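Local structure of DNA protection during starvation protein (Agrobacterium tumefaciens, 1O9R) at residues 27-32 / 87-93; 61-65 / 142-147. The protein protects DNA from oxidative damage without binding it, oxidising iron(II) with hydrogen peroxide and storing the iron(III) as a mineral inside a hollow shell of twelve subunits. All coordinates share one frame; numbering follows the deposited sequence.

Overall arrangement
Both contacts lie in one ferritin-like subunit, their centres about 15 Å apart, and no helix takes part in both. Contact 1 fastens the short helix 84-90 and the loop after it to helix 12-42 of the four-helix bundle; it is largely buried, with a second subunit packed against it, and its polar bonds pin a turn of chain. Contact 2 joins helices 48-75 and 134-156 of the bundle itself and is partly buried, combining a histidine-carboxylate bond with a leucine pair. The two meet directly: Leu-32 of contact 1 touches both Leu-62 and Leu-147 of contact 2, so their apolar sides share one core.

Contact 1: residues 27-32 / 87-93; sequences ASVIDL and VSSTTKL
Segment 27-32 is a length of helix 12-42, and 87-93 runs from the last turn of helix 84-90 into the loop after it. The backbones come close at two places, with CA atoms 4.5 Å apart at Ala-27 and Val-87 and 4.6 Å apart at Ser-28 and Thr-91. Such nearness suits the small side chain of Ala-27, whose CB lies 3.5 Å from CB of Thr-90. Val-87 sends its two methyls to different neighbours: CG1 rests by the carbonyl oxygen of Ala-27, while CG2 packs on CG2 and CD1 of Ile-30. Where the chain leaves helical geometry at Thr-91, polar groups take over. With OG1 anti to the backbone N (chi1 -178°), the Thr-91 hydroxyl donates to OD2 of Asp-31 at 2.6 Å, on the anti lone pair of the carboxylate. The same OG1 accepts from N of Leu-93, closing an ST turn, so one hydroxyl both shapes the loop and ties it to the helix. A second tie runs from N of Lys-92 to OG of Ser-28, 3.0 Å long and nearly straight at 164°. Ser-28 OG in turn donates to a water that donates to the carbonyl oxygen of Thr-90. Leu-93 then turns inward, its CD1 4.0 Å from CD1 of Leu-32. Beyond the two segments, helix 103-130 receives Leu-32 on Arg-113 and Tyr-114 and Leu-93 on Glu-116, while Leu-84 of a second subunit packs on Asp-31 and Thr-91.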
loop_
_atom_site.group_PDB
_atom_site.type_symbol
_atom_site.label_atom_id
_atom_site.label_comp_id
_atom_site.label_asym_id
_atom_site.label_seq_id
_atom_site.Cartn_x
_atom_site.Cartn_y
_atom_site.Cartn_z
ATOM N N ALA A 27 -7.310 15.943 30.641
ATOM C CA ALA A 27 -6.184 15.733 31.599
ATOM C C ALA A 27 -6.114 14.262 32.020
ATOM O O ALA A 27 -4.997 13.710 32.116
ATOM C CB ALA A 27 -6.415 16.595 32.866
ATOM N N SER A 28 -7.239 13.628 32.303
ATOM C CA SER A 28 -7.181 12.202 32.686
ATOM C C SER A 28 -6.847 11.299 31.530
ATOM O O SER A 28 -6.252 10.238 31.742
ATOM C CB SER A 28 -8.498 11.788 33.351
ATOM O OG SER A 28 -8.598 12.368 34.663
ATOM N N VAL A 29 -7.233 11.672 30.297
ATOM C CA VAL A 29 -6.888 10.836 29.119
ATOM C C VAL A 29 -5.397 10.970 28.856
ATOM O O VAL A 29 -4.738 9.938 28.570
ATOM C CB VAL A 29 -7.682 11.377 27.903
ATOM C CG1 VAL A 29 -7.124 10.807 26.577
ATOM C CG2 VAL A 29 -9.187 11.032 28.016
ATOM N N ILE A 30 -4.802 12.163 28.961
ATOM C CA ILE A 30 -3.347 12.254 28.809
ATOM C C ILE A 30 -2.634 11.451 29.887
ATOM O O ILE A 30 -1.638 10.733 29.633
ATOM C CB ILE A 30 -2.872 13.706 28.821
ATOM C CG1 ILE A 30 -3.417 14.451 27.579
ATOM C CG2 ILE A 30 -1.350 13.843 28.892
ATOM C CD1 ILE A 30 -3.303 15.981 27.616
ATOM N N ASP A 31 -3.069 11.583 31.164
ATOM C CA ASP A 31 -2.408 10.787 32.236
ATOM C C ASP A 31 -2.526 9.321 31.899
ATOM O O ASP A 31 -1.551 8.561 32.016
ATOM C CB ASP A 31 -3.100 11.210 33.549
ATOM C CG ASP A 31 -2.505 10.565 34.784
ATOM O OD1 ASP A 31 -1.598 9.720 34.744
ATOM O OD2 ASP A 31 -2.925 10.898 35.906
ATOM N N LEU A 32 -3.718 8.854 31.464
ATOM C CA LEU A 32 -3.854 7.442 31.128
ATOM C C LEU A 32 -2.934 7.038 29.976
ATOM O O LEU A 32 -2.442 5.913 30.002
ATOM C CB LEU A 32 -5.343 7.142 30.773
ATOM C CG LEU A 32 -5.663 5.635 30.751
ATOM C CD1 LEU A 32 -5.587 5.122 32.203
ATOM C CD2 LEU A 32 -7.071 5.414 30.231
ATOM N N VAL A 87 -2.167 18.817 33.323
ATOM C CA VAL A 87 -2.469 17.452 33.567
ATOM C C VAL A 87 -2.252 17.114 35.074
ATOM O O VAL A 87 -3.140 16.533 35.697
ATOM C CB VAL A 87 -1.629 16.498 32.676
ATOM C CG1 VAL A 87 -1.968 15.062 32.998
ATOM C CG2 VAL A 87 -1.985 16.831 31.215
ATOM N N SER A 88 -1.116 17.577 35.642
ATOM C CA SER A 88 -0.896 17.316 37.068
ATOM C C SER A 88 -2.005 17.956 37.910
ATOM O O SER A 88 -2.365 17.279 38.908
ATOM C CB SER A 88 0.440 17.969 37.404
ATOM O OG SER A 88 1.544 17.230 36.870
ATOM N N SER A 89 -2.419 19.163 37.615
ATOM C CA SER A 89 -3.445 19.808 38.494
ATOM C C SER A 89 -4.821 19.258 38.270
ATOM O O SER A 89 -5.714 19.462 39.123
ATOM C CB SER A 89 -3.362 21.327 38.324
ATOM O OG SER A 89 -3.858 21.693 37.041
ATOM N N THR A 90 -5.119 18.582 37.150
ATOM C CA THR A 90 -6.491 18.244 36.772
ATOM C C THR A 90 -6.839 16.795 36.663
ATOM O O THR A 90 -8.010 16.424 36.755
ATOM C CB THR A 90 -6.754 18.988 35.438
ATOM O OG1 THR A 90 -6.432 20.402 35.588
ATOM C CG2 THR A 90 -8.221 18.887 35.006
ATOM N N THR A 91 -5.806 15.952 36.567
ATOM C CA THR A 91 -6.070 14.512 36.476
ATOM C C THR A 91 -6.841 13.964 37.665
ATOM O O THR A 91 -6.627 14.463 38.774
ATOM C CB THR A 91 -4.774 13.691 36.255
ATOM O OG1 THR A 91 -5.131 12.322 36.128
ATOM C CG2 THR A 91 -3.807 13.880 37.457
ATOM N N LYS A 92 -7.684 12.966 37.427
ATOM C CA LYS A 92 -8.405 12.286 38.510
ATOM C C LYS A 92 -7.751 10.959 38.849
ATOM O O LYS A 92 -8.250 10.251 39.768
ATOM C CB LYS A 92 -9.882 12.032 38.166
ATOM C CG LYS A 92 -10.683 13.314 38.007
ATOM C CD LYS A 92 -10.344 14.445 38.907
ATOM C CE LYS A 92 -10.446 14.386 40.394
ATOM N NZ LYS A 92 -10.151 15.715 41.034
ATOM N N LEU A 93 -6.632 10.595 38.189
ATOM C CA LEU A 93 -6.036 9.311 38.442
ATOM C C LEU A 93 -4.988 9.353 39.548
ATOM O O LEU A 93 -4.256 10.321 39.650
ATOM C CB LEU A 93 -5.333 8.793 37.154
ATOM C CG LEU A 93 -6.277 8.814 35.945
ATOM C CD1 LEU A 93 -5.466 8.163 34.824
ATOM C CD2 LEU A 93 -7.556 8.020 36.206
HETATM O O HOH W 1 -9.512 14.893 34.928
HETATM O O HOH W 2 -1.723 10.325 38.285
#

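Contact 2: residues 61-65 / 142-147; sequences QLDNH and AASRDL
Helix segments 61-65 and 142-147 run nearly antiparallel, at 167° between their directions, with axes 10.5 Å apart at closest approach. They are neighbouring helices of the four-helix bundle that defines the ferritin-like fold, and His-65 bridges them. With CG anti to its own carbonyl carbon, the imidazole reaches across to helix 134-156, where NE2 donates to OD1 of Asp-146 over 2.7 Å. The bond is almost straight, 174° at the hydrogen, and the oxygen lies in the ring plane at its edge. On the acceptor side the fit is less regular: the donor meets OD1 on the anti side and somewhat out of the carboxylate plane, ring and carboxylate being turned 58° against each other. The nearby carboxylate would probably raise the basicity of the imidazole. One face of the ring is also covered by backbone: CA of Ala-143 sits over its centre, 3.5 Å from the centroid, in a CH-pi contact. The small CB of Ala-143 lies 3.6 Å from ND1 of His-65. Bond and face contact together fix the tilt of the imidazole. One turn earlier, the extended side chain of Gln-61 crosses that of Asp-146 at about a right angle, its OE1 3.8 Å from CB of the aspartate. A water donates to this amide oxygen and makes a weak, longer bond to the carbonyl oxygen of Asp-146. The inner side of the interface is apolar: Leu-62 lies on Leu-32 and Thr-36 of helix 12-42 and on Tyr-114 of helix 103-130, and Leu-147 on Ala-118 and Ile-121. Between these two leucines, CD2 of Leu-62 meets CD2 of Leu-147 at 4.2 Å.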
loop_
_atom_site.group_PDB
_atom_site.type_symbol
_atom_site.label_atom_id
_atom_site.label_comp_id
_atom_site.label_asym_id
_atom_site.label_seq_id
_atom_site.Cartn_x
_atom_site.Cartn_y
_atom_site.Cartn_z
ATOM N N GLN A 61 -4.868 4.799 20.511
ATOM C CA GLN A 61 -6.256 5.272 20.587
ATOM C C GLN A 61 -6.462 6.414 21.550
ATOM O O GLN A 61 -7.218 7.342 21.293
ATOM C CB GLN A 61 -7.146 4.084 21.023
ATOM C CG GLN A 61 -7.156 2.971 19.999
ATOM C CD GLN A 61 -7.885 1.730 20.474
ATOM O OE1 GLN A 61 -8.465 1.642 21.550
ATOM N NE2 GLN A 61 -7.829 0.692 19.637
ATOM N N LEU A 62 -5.750 6.393 22.701
ATOM C CA LEU A 62 -5.858 7.479 23.675
ATOM C C LEU A 62 -5.268 8.742 23.070
ATOM O O LEU A 62 -5.765 9.858 23.300
ATOM C CB LEU A 62 -5.071 7.100 24.956
ATOM C CG LEU A 62 -5.728 6.001 25.795
ATOM C CD1 LEU A 62 -4.807 5.552 26.941
ATOM C CD2 LEU A 62 -7.090 6.459 26.358
ATOM N N ASP A 63 -4.203 8.619 22.269
ATOM C CA ASP A 63 -3.692 9.824 21.607
ATOM C C ASP A 63 -4.744 10.400 20.681
ATOM O O ASP A 63 -4.896 11.667 20.640
ATOM C CB ASP A 63 -2.467 9.451 20.743
ATOM C CG ASP A 63 -1.239 9.053 21.528
ATOM O OD1 ASP A 63 -0.354 8.443 20.842
ATOM O OD2 ASP A 63 -1.160 9.352 22.732
ATOM N N ASN A 64 -5.441 9.580 19.944
ATOM C CA ASN A 64 -6.399 10.088 18.968
ATOM C C ASN A 64 -7.633 10.673 19.666
ATOM O O ASN A 64 -8.046 11.789 19.292
ATOM C CB ASN A 64 -6.795 8.920 18.042
ATOM C CG ASN A 64 -5.660 8.606 17.042
ATOM O OD1 ASN A 64 -4.737 9.403 16.815
ATOM N ND2 ASN A 64 -5.797 7.394 16.549
ATOM N N HIS A 65 -8.130 10.008 20.727
ATOM C CA HIS A 65 -9.259 10.626 21.440
ATOM C C HIS A 65 -8.863 11.904 22.162
ATOM O O HIS A 65 -9.664 12.831 22.221
ATOM C CB HIS A 65 -9.922 9.602 22.375
ATOM C CG HIS A 65 -10.603 8.546 21.566
ATOM N ND1 HIS A 65 -11.627 8.825 20.707
ATOM C CD2 HIS A 65 -10.412 7.215 21.494
ATOM C CE1 HIS A 65 -12.006 7.695 20.124
ATOM N NE2 HIS A 65 -11.280 6.683 20.577
ATOM N N ALA A 142 -17.645 8.242 20.805
ATOM C CA ALA A 142 -16.604 7.441 20.084
ATOM C C ALA A 142 -15.514 7.043 21.061
ATOM O O ALA A 142 -15.023 5.900 20.991
ATOM C CB ALA A 142 -16.049 8.290 18.932
ATOM N N ALA A 143 -15.124 7.960 21.949
ATOM C CA ALA A 143 -14.083 7.625 22.930
ATOM C C ALA A 143 -14.550 6.521 23.840
ATOM O O ALA A 143 -13.825 5.608 24.251
ATOM C CB ALA A 143 -13.633 8.870 23.723
ATOM N N SER A 144 -15.830 6.581 24.293
ATOM C CA SER A 144 -16.399 5.599 25.180
ATOM C C SER A 144 -16.377 4.215 24.559
ATOM O O SER A 144 -16.096 3.237 25.252
ATOM C CB SER A 144 -17.895 6.016 25.423
ATOM O OG SER A 144 -18.544 5.091 26.262
ATOM N N ARG A 145 -16.727 4.131 23.257
ATOM C CA ARG A 145 -16.701 2.804 22.652
ATOM C C ARG A 145 -15.311 2.183 22.720
ATOM O O ARG A 145 -15.137 1.005 23.095
ATOM C CB ARG A 145 -17.035 2.970 21.153
ATOM C CG ARG A 145 -18.550 3.037 21.050
ATOM C CD ARG A 145 -19.082 3.158 19.666
ATOM N NE ARG A 145 -18.669 1.967 18.874
ATOM C CZ ARG A 145 -18.986 1.946 17.582
ATOM N NH1 ARG A 145 -19.713 2.845 16.957
ATOM N NH2 ARG A 145 -18.515 0.866 16.906
ATOM N N ASP A 146 -14.253 2.978 22.475
ATOM C CA ASP A 146 -12.888 2.374 22.555
ATOM C C ASP A 146 -12.499 2.188 24.022
ATOM O O ASP A 146 -11.797 1.204 24.303
ATOM C CB ASP A 146 -11.895 3.303 21.843
ATOM C CG ASP A 146 -11.958 3.152 20.313
ATOM O OD1 ASP A 146 -11.484 4.136 19.661
ATOM O OD2 ASP A 146 -12.485 2.135 19.844
ATOM N N LEU A 147 -12.856 3.083 24.955
ATOM C CA LEU A 147 -12.458 2.855 26.372
ATOM C C LEU A 147 -13.152 1.626 26.879
ATOM O O LEU A 147 -12.509 0.880 27.667
ATOM C CB LEU A 147 -12.823 4.086 27.211
ATOM C CG LEU A 147 -11.767 5.201 27.055
ATOM C CD1 LEU A 147 -12.408 6.557 27.330
ATOM C CD2 LEU A 147 -10.593 4.844 27.987
HETATM O O HOH W 3 -10.173 -0.715 21.914
#